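Local atomic coordinates of DNA polymerase III, beta subunit (Eubacterium rectale, PDB entry 3T0P), a protein that probably tethers DNA polymerases and other proteins to DNA for processive synthesis, as the ring-shaped homodimeric sliding clamp of bacteria. Residues 82-88 with 99-103; 131-136 with 207-211; 139-143 with 200-204. All blocks are in the same frame, centred on the assembly; numbering follows the deposited sequence.

Contact 1: residues 82-88 with 99-103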
loop_
_atom_site.group_PDB
_atom_site.type_symbol
_atom_site.label_atom_id
_atom_site.label_comp_id
_atom_site.label_asym_id
_atom_site.label_seq_id
_atom_site.Cartn_x
_atom_site.Cartn_y
_atom_site.Cartn_z
ATOM N N LEU B 82 20.946 1.638 8.808
ATOM C CA LEU B 82 22.219 2.217 9.215
ATOM C C LEU B 82 22.366 3.639 8.684
ATOM O O LEU B 82 21.715 3.981 7.696
ATOM C CB LEU B 82 23.411 1.364 8.732
ATOM C CG LEU B 82 23.738 0.125 9.553
ATOM C CD1 LEU B 82 24.867 -0.655 8.919
ATOM C CD2 LEU B 82 24.031 0.449 10.998
ATOM N N PRO B 83 23.200 4.487 9.333
ATOM C CA PRO B 83 23.445 5.837 8.774
ATOM C C PRO B 83 24.095 5.747 7.378
ATOM O O PRO B 83 24.639 4.694 7.002
ATOM C CB PRO B 83 24.420 6.476 9.788
ATOM C CG PRO B 83 24.457 5.584 10.969
ATOM C CD PRO B 83 24.021 4.231 10.541
ATOM N N ASP B 84 24.064 6.851 6.616
ATOM C CA ASP B 84 24.605 6.899 5.253
ATOM C C ASP B 84 26.082 7.190 5.287
ATOM O O ASP B 84 26.512 8.302 5.010
ATOM C CB ASP B 84 23.848 7.944 4.422
ATOM C CG ASP B 84 22.403 7.560 4.139
ATOM O OD1 ASP B 84 21.986 6.444 4.537
ATOM O OD2 ASP B 84 21.714 8.333 3.473
ATOM N N ASN B 85 26.847 6.209 5.713
ATOM C CA ASN B 85 28.284 6.286 5.877
ATOM C C ASN B 85 28.872 4.942 5.503
ATOM O O ASN B 85 28.152 4.117 4.949
ATOM C CB ASN B 85 28.621 6.672 7.302
ATOM C CG ASN B 85 29.921 7.451 7.427
ATOM O OD1 ASN B 85 30.969 7.092 6.853
ATOM N ND2 ASN B 85 29.884 8.533 8.192
ATOM N N ASP B 86 30.158 4.719 5.742
ATOM C CA ASP B 86 30.776 3.441 5.408
ATOM C C ASP B 86 30.398 2.405 6.420
ATOM O O ASP B 86 30.368 2.667 7.620
ATOM C CB ASP B 86 32.287 3.562 5.324
ATOM C CG ASP B 86 32.749 4.363 4.134
ATOM O OD1 ASP B 86 31.960 4.496 3.150
ATOM O OD2 ASP B 86 33.894 4.837 4.162
ATOM N N VAL B 87 30.061 1.242 5.925
ATOM C CA VAL B 87 29.650 0.122 6.746
ATOM C C VAL B 87 30.800 -0.871 6.798
ATOM O O VAL B 87 31.306 -1.278 5.751
ATOM C CB VAL B 87 28.354 -0.520 6.189
ATOM C CG1 VAL B 87 27.965 -1.755 6.992
ATOM C CG2 VAL B 87 27.208 0.494 6.165
ATOM N N THR B 88 31.191 -1.275 8.006
ATOM C CA THR B 88 32.193 -2.309 8.168
ATOM C C THR B 88 31.467 -3.591 8.566
ATOM O O THR B 88 30.581 -3.586 9.434
ATOM C CB THR B 88 33.275 -1.884 9.184
ATOM O OG1 THR B 88 33.855 -0.671 8.707
ATOM C CG2 THR B 88 34.373 -2.937 9.355
ATOM N N ILE B 99 28.566 -5.651 12.425
ATOM C CA ILE B 99 28.242 -4.703 11.370
ATOM C C ILE B 99 28.285 -3.352 12.053
ATOM O O ILE B 99 27.544 -3.133 13.021
ATOM C CB ILE B 99 26.884 -5.002 10.679
ATOM C CG1 ILE B 99 26.831 -6.462 10.148
ATOM C CG2 ILE B 99 26.649 -3.988 9.571
ATOM C CD1 ILE B 99 25.439 -6.952 9.627
ATOM N N SER B 100 29.193 -2.480 11.611
ATOM C CA SER B 100 29.371 -1.195 12.276
ATOM C C SER B 100 29.360 -0.038 11.280
ATOM O O SER B 100 29.721 -0.197 10.123
ATOM C CB SER B 100 30.633 -1.194 13.141
ATOM O OG SER B 100 31.798 -1.103 12.353
ATOM N N CYS B 101 28.844 1.098 11.723
ATOM C CA CYS B 101 28.692 2.290 10.893
ATOM C C CYS B 101 28.575 3.473 11.810
ATOM O O CYS B 101 27.678 3.481 12.642
ATOM C CB CYS B 101 27.456 2.160 9.998
ATOM S SG CYS B 101 27.225 3.541 8.864
ATOM N N GLU B 102 29.454 4.481 11.648
ATOM C CA GLU B 102 29.517 5.694 12.469
ATOM C C GLU B 102 29.716 5.250 13.918
ATOM O O GLU B 102 30.670 4.514 14.172
ATOM C CB GLU B 102 28.283 6.622 12.289
ATOM C CG GLU B 102 28.196 7.247 10.900
ATOM C CD GLU B 102 27.147 8.317 10.636
ATOM O OE1 GLU B 102 26.452 8.742 11.592
ATOM O OE2 GLU B 102 27.002 8.709 9.453
ATOM N N LYS B 103 28.770 5.573 14.823
ATOM C CA LYS B 103 28.875 5.180 16.234
ATOM C C LYS B 103 27.911 4.022 16.604
ATOM O O LYS B 103 27.667 3.775 17.786
ATOM C CB LYS B 103 28.607 6.388 17.144
ATOM C CG LYS B 103 29.679 7.467 17.105
ATOM C CD LYS B 103 29.466 8.449 18.250
ATOM C CE LYS B 103 29.979 9.832 17.951
ATOM N NZ LYS B 103 28.890 10.840 18.028
HETATM O O HOH W 1 31.221 4.513 9.410
#
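Ile99 sets its CG2 methyl against two apolar partners, 3.7 Å from Val87 CG1 and close to Leu82 CD1, with the Leu82 side chain crossing it at about a right angle. Next along, Ser100 pairs with Thr88 as an antiparallel hydrogen-bonded pair: Thr88 N to Ser100 O and Ser100 N to Thr88 O are both 2.8 Å. Cys101 turns inward; with SG anti to the backbone N (chi1 -177°), the sulfur lies 3.7 Å from Pro83 CD and also meets Asn85 CB. Past it the strands part, and one water bridges them, donating to Asp86 O and accepting from Glu102 N. Glu102 runs its extended chain alongside the Pro83 ring in the opposite sense, and its OE2 takes a bond from Asn85 ND2 at 3.2 Å. OE2 lies in the Asn85 amide plane, but is itself met on its anti side, 30° out of the carboxylate plane. This mouth of the hairpin 86-91/96-101 sits mid-sheet in the N-terminal clamp domain, flanked by strands 3-7 and 104-109; Ile99 packs against Phe75 and Ile78 of helix 72-81 and Val87 against helix 8-18, while Lys103 reaches Asp308 of the second subunit.

Contact 2: residues 131-136 with 207-211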
loop_
_atom_site.group_PDB
_atom_site.type_symbol
_atom_site.label_atom_id
_atom_site.label_comp_id
_atom_site.label_asym_id
_atom_site.label_seq_id
_atom_site.Cartn_x
_atom_site.Cartn_y
_atom_site.Cartn_z
ATOM N N SER B 131 16.487 -3.839 -24.608
ATOM C CA SER B 131 16.545 -2.742 -23.635
ATOM C C SER B 131 15.848 -3.218 -22.377
ATOM O O SER B 131 15.048 -4.161 -22.435
ATOM C CB SER B 131 15.915 -1.450 -24.170
ATOM O OG SER B 131 14.509 -1.511 -24.361
ATOM N N GLN B 132 16.211 -2.640 -21.237
ATOM C CA GLN B 132 15.568 -2.912 -19.968
ATOM C C GLN B 132 14.054 -2.675 -20.130
ATOM O O GLN B 132 13.253 -3.481 -19.656
ATOM C CB GLN B 132 16.133 -1.982 -18.884
ATOM C CG GLN B 132 17.432 -2.446 -18.258
ATOM C CD GLN B 132 17.934 -1.488 -17.207
ATOM O OE1 GLN B 132 17.221 -0.594 -16.728
ATOM N NE2 GLN B 132 19.202 -1.609 -16.884
ATOM N N PHE B 133 13.683 -1.592 -20.850
ATOM C CA PHE B 133 12.303 -1.208 -21.127
ATOM C C PHE B 133 11.551 -2.325 -21.861
ATOM O O PHE B 133 10.479 -2.726 -21.424
ATOM C CB PHE B 133 12.263 0.076 -21.973
ATOM C CG PHE B 133 10.858 0.492 -22.332
ATOM C CD1 PHE B 133 10.048 1.143 -21.403
ATOM C CD2 PHE B 133 10.334 0.215 -23.588
ATOM C CE1 PHE B 133 8.735 1.497 -21.725
ATOM C CE2 PHE B 133 9.024 0.585 -23.913
ATOM C CZ PHE B 133 8.240 1.241 -22.987
ATOM N N THR B 134 12.116 -2.810 -22.975
ATOM C CA THR B 134 11.502 -3.851 -23.796
ATOM C C THR B 134 11.268 -5.119 -22.963
ATOM O O THR B 134 10.181 -5.685 -23.033
ATOM C CB THR B 134 12.365 -4.104 -25.014
ATOM O OG1 THR B 134 12.425 -2.903 -25.780
ATOM C CG2 THR B 134 11.859 -5.238 -25.873
ATOM N N LEU B 135 12.260 -5.531 -22.152
ATOM C CA LEU B 135 12.126 -6.751 -21.370
ATOM C C LEU B 135 11.083 -6.579 -20.280
ATOM O O LEU B 135 10.275 -7.478 -20.060
ATOM C CB LEU B 135 13.489 -7.186 -20.768
ATOM C CG LEU B 135 13.459 -8.435 -19.863
ATOM C CD1 LEU B 135 12.905 -9.689 -20.623
ATOM C CD2 LEU B 135 14.828 -8.702 -19.260
ATOM N N LYS B 136 11.110 -5.453 -19.586
ATOM C CA LYS B 136 10.159 -5.192 -18.514
ATOM C C LYS B 136 8.756 -5.098 -19.092
ATOM O O LYS B 136 7.837 -5.705 -18.542
ATOM C CB LYS B 136 10.532 -3.924 -17.737
ATOM C CG LYS B 136 9.768 -3.758 -16.430
ATOM C CD LYS B 136 10.352 -2.624 -15.568
ATOM C CE LYS B 136 9.642 -2.494 -14.237
ATOM N NZ LYS B 136 10.448 -1.712 -13.256
ATOM N N ILE B 207 14.652 -4.654 -12.387
ATOM C CA ILE B 207 15.029 -4.020 -13.644
ATOM C C ILE B 207 14.394 -2.625 -13.661
ATOM O O ILE B 207 13.163 -2.493 -13.594
ATOM C CB ILE B 207 14.672 -4.926 -14.874
ATOM C CG1 ILE B 207 15.919 -5.602 -15.412
ATOM C CG2 ILE B 207 13.959 -4.206 -16.000
ATOM C CD1 ILE B 207 15.629 -6.836 -16.246
ATOM N N PRO B 208 15.236 -1.568 -13.704
ATOM C CA PRO B 208 14.695 -0.192 -13.681
ATOM C C PRO B 208 13.749 0.088 -14.847
ATOM O O PRO B 208 12.695 0.700 -14.637
ATOM C CB PRO B 208 15.945 0.687 -13.738
ATOM C CG PRO B 208 17.036 -0.176 -13.181
ATOM C CD PRO B 208 16.711 -1.560 -13.706
ATOM N N GLY B 209 14.087 -0.431 -16.035
ATOM C CA GLY B 209 13.249 -0.291 -17.221
ATOM C C GLY B 209 13.590 0.862 -18.146
ATOM O O GLY B 209 12.721 1.319 -18.898
ATOM N N SER B 210 14.844 1.335 -18.134
ATOM C CA SER B 210 15.234 2.395 -19.057
ATOM C C SER B 210 15.298 1.869 -20.501
ATOM O O SER B 210 15.738 0.740 -20.753
ATOM C CB SER B 210 16.584 2.989 -18.671
ATOM O OG SER B 210 17.114 3.752 -19.752
ATOM N N ALA B 211 14.887 2.725 -21.447
ATOM C CA ALA B 211 14.926 2.454 -22.879
ATOM C C ALA B 211 16.352 2.670 -23.413
ATOM O O ALA B 211 16.695 2.201 -24.490
ATOM C CB ALA B 211 13.938 3.367 -23.591
#
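The first turn of helix 132-140 lies against the irregular backbone of 207-211, closest where Phe133 and Gly209 bring their CA atoms to 4.1 Å, and Phe133 N bonds to Ser210 O from above that carbonyl's plane. Gln132 carries the contact. With CG next to its backbone N (chi1 -83°) and the chain extended beyond, its amide reaches over the Pro208 ring, and OE1 collects the N-H of Gly209 at 3.2 Å and, weakly, that of Ser210. Replacing Gln132 with an alanine would probably leave these two amides without their side-chain acceptor and open a gap beside Pro208 CD. One turn on, Lys136 stretches out past Ile207, its methylenes against CG2, and NZ meets Ile207 O at 2.8 Å, nearly head-on to the carbonyl. Gly209 has phi/psi of 95°/25°, where a side chain would jam against the preceding carbonyl O and press on Lys136 CD. Leu135 CD2 touches Ile207 CD1 at 3.6 Å, the side chains crossing at about a right angle, both also packing on Val215. Phe133 sends its ring away, but keeps Gly209 O at the ring edge and CB 4.0 Å from Ala211 CB. At the N-cap position, Ser131 OG is hydrogen-bonded to Thr134 OG1. Helix start and loop are joined mainly by side chains bonding to main-chain groups. Strand 127-131, helix 132-140 and three strands, then strand 187-196, helix 197-206 and three more, give the central domain two beta-alpha-beta-beta-beta units, as in sliding clamps; the contact sets the start of the first helix against the loop after the second.

Contact 3: residues 139-143 with 200-204; sequences IRQTI and LQEIS. With EDO (1,2-ethanediol), chain C.
Ile139, Ile143 and Leu200 bring residues 139-143 against helix 197-206. Ile139 contributes the largest share. Its CG1 branch stands anti to the carbonyl carbon (chi1 -67°) and carries CD1 to helix 197-206, 3.6 Å from Ile203 CG2 and 4.0 Å from Leu200 CD2; the side chains of Ile139 and Ile203 meet at about a right angle. The second branch, CG2, lies 3.3 Å from Ser204 OG. Helices 132-140 and 197-206 are the pair of the central domain, and a pair of helices in each domain is the hallmark of the sliding-clamp fold, whose helices line the inside of the ring. Ile143 comes in one turn later, its CD1 3.8 Å from Leu200 CB and its CG1 against Gln201 CG. Ile139 O accepts from both Thr142 N and Ile143 N, which holds this turn. Leu200 meets both isoleucines, CD2 touching Ile139 and CB touching both, and also packs on Phe160 and Glu158 of strand 157-163. Arg140 leads away from the helix pair: NH1 bonds in the guanidinium plane to O2 of an ethanediol, probably from the crystallisation liquor, while NE forms a salt bridge with Glu137.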
loop_
_atom_site.group_PDB
_atom_site.type_symbol
_atom_site.label_atom_id
_atom_site.label_comp_id
_atom_site.label_asym_id
_atom_site.label_seq_id
_atom_site.Cartn_x
_atom_site.Cartn_y
_atom_site.Cartn_z
ATOM N N ILE B 139 7.243 -8.542 -20.269
ATOM C CA ILE B 139 6.823 -9.367 -19.133
ATOM C C ILE B 139 5.472 -8.806 -18.628
ATOM O O ILE B 139 4.541 -9.570 -18.375
ATOM C CB ILE B 139 7.901 -9.394 -18.000
ATOM C CG1 ILE B 139 9.200 -10.111 -18.441
ATOM C CG2 ILE B 139 7.344 -9.996 -16.700
ATOM C CD1 ILE B 139 10.475 -9.797 -17.463
ATOM N N ARG B 140 5.369 -7.477 -18.491
ATOM C CA ARG B 140 4.129 -6.860 -18.002
ATOM C C ARG B 140 2.941 -7.234 -18.929
ATOM O O ARG B 140 1.860 -7.556 -18.449
ATOM C CB ARG B 140 4.281 -5.339 -17.907
ATOM C CG ARG B 140 3.122 -4.627 -17.202
ATOM C CD ARG B 140 3.325 -3.116 -17.147
ATOM N NE ARG B 140 3.389 -2.509 -18.477
ATOM C CZ ARG B 140 2.328 -2.089 -19.166
ATOM N NH1 ARG B 140 1.105 -2.185 -18.645
ATOM N NH2 ARG B 140 2.482 -1.550 -20.366
ATOM N N GLN B 141 3.201 -7.272 -20.227
ATOM C CA GLN B 141 2.245 -7.539 -21.295
ATOM C C GLN B 141 1.838 -9.003 -21.430
ATOM O O GLN B 141 0.920 -9.285 -22.218
ATOM C CB GLN B 141 2.824 -7.063 -22.628
ATOM C CG GLN B 141 2.841 -5.546 -22.753
ATOM C CD GLN B 141 3.721 -5.075 -23.877
ATOM O OE1 GLN B 141 4.530 -5.821 -24.452
ATOM N NE2 GLN B 141 3.584 -3.815 -24.218
ATOM N N THR B 142 2.471 -9.927 -20.662
ATOM C CA THR B 142 2.172 -11.357 -20.786
ATOM C C THR B 142 2.091 -12.131 -19.467
ATOM O O THR B 142 1.444 -13.179 -19.437
ATOM C CB THR B 142 3.253 -12.071 -21.665
ATOM O OG1 THR B 142 4.538 -11.884 -21.074
ATOM C CG2 THR B 142 3.283 -11.585 -23.089
ATOM N N ILE B 143 2.799 -11.699 -18.427
ATOM C CA ILE B 143 2.919 -12.441 -17.157
ATOM C C ILE B 143 1.580 -12.767 -16.461
ATOM O O ILE B 143 1.491 -13.790 -15.776
ATOM C CB ILE B 143 3.907 -11.754 -16.170
ATOM C CG1 ILE B 143 4.560 -12.774 -15.204
ATOM C CG2 ILE B 143 3.280 -10.562 -15.411
ATOM C CD1 ILE B 143 5.405 -13.803 -15.853
ATOM N N LEU B 200 10.617 -14.272 -14.068
ATOM C CA LEU B 200 10.140 -13.090 -14.772
ATOM C C LEU B 200 9.498 -12.108 -13.826
ATOM O O LEU B 200 9.763 -10.919 -13.965
ATOM C CB LEU B 200 9.190 -13.484 -15.904
ATOM C CG LEU B 200 9.838 -14.410 -16.948
ATOM C CD1 LEU B 200 8.829 -14.833 -17.960
ATOM C CD2 LEU B 200 11.042 -13.751 -17.631
ATOM N N GLN B 201 8.734 -12.581 -12.827
ATOM C CA GLN B 201 8.127 -11.685 -11.827
ATOM C C GLN B 201 9.205 -11.013 -10.972
ATOM O O GLN B 201 9.151 -9.803 -10.770
ATOM C CB GLN B 201 7.162 -12.447 -10.915
ATOM C CG GLN B 201 5.833 -12.784 -11.551
ATOM C CD GLN B 201 5.054 -13.820 -10.762
ATOM O OE1 GLN B 201 5.603 -14.607 -9.968
ATOM N NE2 GLN B 201 3.751 -13.887 -11.007
ATOM N N GLU B 202 10.213 -11.781 -10.519
ATOM C CA GLU B 202 11.289 -11.237 -9.678
ATOM C C GLU B 202 12.206 -10.294 -10.462
ATOM O O GLU B 202 12.646 -9.279 -9.918
ATOM C CB GLU B 202 12.105 -12.370 -9.031
ATOM C CG GLU B 202 11.295 -13.232 -8.063
ATOM C CD GLU B 202 10.436 -12.485 -7.054
ATOM O OE1 GLU B 202 10.954 -11.542 -6.416
ATOM O OE2 GLU B 202 9.236 -12.819 -6.927
ATOM N N ILE B 203 12.459 -10.597 -11.741
ATOM C CA ILE B 203 13.317 -9.731 -12.545
ATOM C C ILE B 203 12.598 -8.378 -12.853
ATOM O O ILE B 203 13.272 -7.343 -12.916
ATOM C CB ILE B 203 13.895 -10.462 -13.784
ATOM C CG1 ILE B 203 15.174 -9.783 -14.244
ATOM C CG2 ILE B 203 12.917 -10.635 -14.904
ATOM C CD1 ILE B 203 16.160 -10.713 -14.830
ATOM N N SER B 204 11.240 -8.387 -12.968
ATOM C CA SER B 204 10.433 -7.183 -13.125
ATOM C C SER B 204 10.685 -6.188 -11.974
ATOM O O SER B 204 10.730 -4.985 -12.205
ATOM C CB SER B 204 8.948 -7.529 -13.158
ATOM O OG SER B 204 8.567 -7.864 -14.476
HETATM C C1 EDO C . -1.474 -3.995 -14.129
HETATM O O1 EDO C . -2.075 -2.697 -14.008
HETATM C C2 EDO C . -0.978 -4.236 -15.556
HETATM O O2 EDO C . -0.086 -3.189 -15.973
#

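How the contacts relate
Contacts 2 and 3 belong together: both use helix 132-140, their centres are about 11 Å apart, and they touch where Lys136 CE packs 3.4 Å from Ser204 O. Contact 2 holds the start of that helix to the loop after helix 197-206, largely through polar bonds to the main chain; contact 3 joins residues 139-143 to helix 197-206 by aliphatic packing near the centre of the chain. None of the touching residues of contact 3 is exposed, whereas contacts 1 and 2 mix buried and exposed ones. Contact 1 stands apart in the N-terminal domain, where strand pairing at one end gives way to packing round Cys101 and a polar Asn85-Glu102 edge. It alone has a neighbouring subunit close by.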